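Local coordinates for protein DNA helicase RecQ (Deinococcus radiodurans, PDB 4Q48) that probably couples ATP hydrolysis to duplex DNA unwinding by 3'-5' translocation, the chain being the catalytic core of a RecQ-family helicase, at residues G51-L54 and C55-L58. Sequence-based numbering, arbitrary orientation.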
loop_
_atom_site.group_PDB
_atom_site.type_symbol
_atom_site.label_atom_id
_atom_site.label_comp_id
_atom_site.label_asym_id
_atom_site.label_seq_id
_atom_site.Cartn_x
_atom_site.Cartn_y
_atom_site.Cartn_z
ATOM N N GLY A 51 15.847 0.419 -4.924
ATOM C CA GLY A 51 16.266 -0.335 -3.760
ATOM C C GLY A 51 15.428 -1.608 -3.719
ATOM O O GLY A 51 15.942 -2.698 -3.451
ATOM N N LYS A 52 14.141 -1.483 -4.038
ATOM C CA LYS A 52 13.277 -2.652 -4.175
ATOM C C LYS A 52 13.676 -3.561 -5.332
ATOM O O LYS A 52 13.420 -4.756 -5.288
ATOM C CB LYS A 52 11.820 -2.235 -4.352
ATOM C CG LYS A 52 10.840 -3.303 -3.894
ATOM C CD LYS A 52 9.411 -2.911 -4.148
ATOM C CE LYS A 52 9.102 -2.957 -5.629
ATOM N NZ LYS A 52 7.658 -3.174 -5.873
ATOM N N SER A 53 14.240 -3.003 -6.396
ATOM C CA SER A 53 14.657 -3.821 -7.529
ATOM C C SER A 53 15.919 -4.592 -7.170
ATOM O O SER A 53 16.126 -5.707 -7.626
ATOM C CB SER A 53 14.885 -2.964 -8.760
ATOM O OG SER A 53 13.664 -2.379 -9.153
ATOM N N LEU A 54 16.755 -3.969 -6.343
ATOM C CA LEU A 54 17.995 -4.543 -5.830
ATOM C C LEU A 54 17.801 -5.944 -5.244
ATOM O O LEU A 54 18.697 -6.783 -5.259
ATOM C CB LEU A 54 18.537 -3.619 -4.746
ATOM C CG LEU A 54 19.839 -3.886 -4.010
ATOM C CD1 LEU A 54 21.018 -3.725 -4.946
ATOM C CD2 LEU A 54 19.953 -2.929 -2.852
ATOM N N CYS A 55 16.610 -6.162 -4.705
ATOM C CA CYS A 55 16.282 -7.351 -3.953
ATOM C C CYS A 55 16.148 -8.603 -4.809
ATOM O O CYS A 55 16.133 -9.720 -4.279
ATOM C CB CYS A 55 15.007 -7.095 -3.162
ATOM S SG CYS A 55 15.268 -5.859 -1.849
ATOM N N TYR A 56 16.000 -8.439 -6.119
ATOM C CA TYR A 56 16.072 -9.596 -6.987
ATOM C C TYR A 56 17.209 -9.475 -7.984
ATOM O O TYR A 56 17.779 -10.480 -8.392
ATOM C CB TYR A 56 14.749 -9.842 -7.713
ATOM C CG TYR A 56 14.262 -8.727 -8.594
ATOM C CD1 TYR A 56 14.806 -8.513 -9.855
ATOM C CD2 TYR A 56 13.211 -7.914 -8.186
ATOM C CE1 TYR A 56 14.338 -7.484 -10.671
ATOM C CE2 TYR A 56 12.735 -6.889 -8.993
ATOM C CZ TYR A 56 13.295 -6.674 -10.231
ATOM O OH TYR A 56 12.805 -5.655 -11.026
ATOM N N GLN A 57 17.536 -8.256 -8.383
ATOM C CA GLN A 57 18.605 -8.022 -9.351
ATOM C C GLN A 57 19.954 -8.465 -8.811
ATOM O O GLN A 57 20.740 -9.101 -9.505
ATOM C CB GLN A 57 18.662 -6.544 -9.705
ATOM C CG GLN A 57 17.512 -6.076 -10.566
ATOM C CD GLN A 57 17.495 -4.575 -10.724
ATOM O OE1 GLN A 57 17.985 -3.841 -9.872
ATOM N NE2 GLN A 57 16.964 -4.114 -11.832
ATOM N N LEU A 58 20.211 -8.144 -7.551
ATOM C CA LEU A 58 21.476 -8.487 -6.927
ATOM C C LEU A 58 21.558 -10.005 -6.688
ATOM O O LEU A 58 22.553 -10.628 -7.059
ATOM C CB LEU A 58 21.660 -7.685 -5.632
ATOM C CG LEU A 58 22.968 -7.772 -4.861
ATOM C CD1 LEU A 58 24.148 -7.832 -5.794
ATOM C CD2 LEU A 58 23.082 -6.562 -3.957
#
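The helix that follows the P-loop (Walker A motif) of the first RecA-like helicase domain carries this contact, in its first two turns. Across them S53 meets Y56 and Q57, and L54 meets L58. G51, K52 and S53 belong to the ADP site, which holds no nucleotide in this model.

The carbonyl of S53 is the polar centre. Q57 N donates to S53 O at 3.0 Å, with an N-H...O angle of 168°. Y56 N donates to the same oxygen at 3.1 Å, so two backbone N-H groups grip it. S53 O also lies over the centre of one face of the Y56 ring, 3.5 Å above its plane. The ring is placed there by its first torsion, which sets CG between the backbone N and the carbonyl carbon (chi1 60°). Its hydroxyl thus extends back toward the S53 side chain, but its hydrogen bond is to the hydroxyl of Y119. Q57 runs back alongside S53, and its OE1 comes to 3.4 Å from S53 CB. Its NE2 also bonds to the Y119 hydroxyl, so Y56 and Q57 share one outside partner.

L54 and L58 lie side by side, one turn apart, and point the same way. L54 CD1 touches L58 CD2 at 3.6 Å. L58 N donates to L54 O at 3.1 Å, which joins the same two residues through the backbone. C55 SG turns back to 3.6 Å from G51 O.

K52 leaves the turn to form a salt bridge with D145. Around the helix, L54 and L58 pack on helix 10-20, and C55 reaches helix 29-37. Y56 rests on strands 139-145 and 176-180 of the parallel sheet of this first domain.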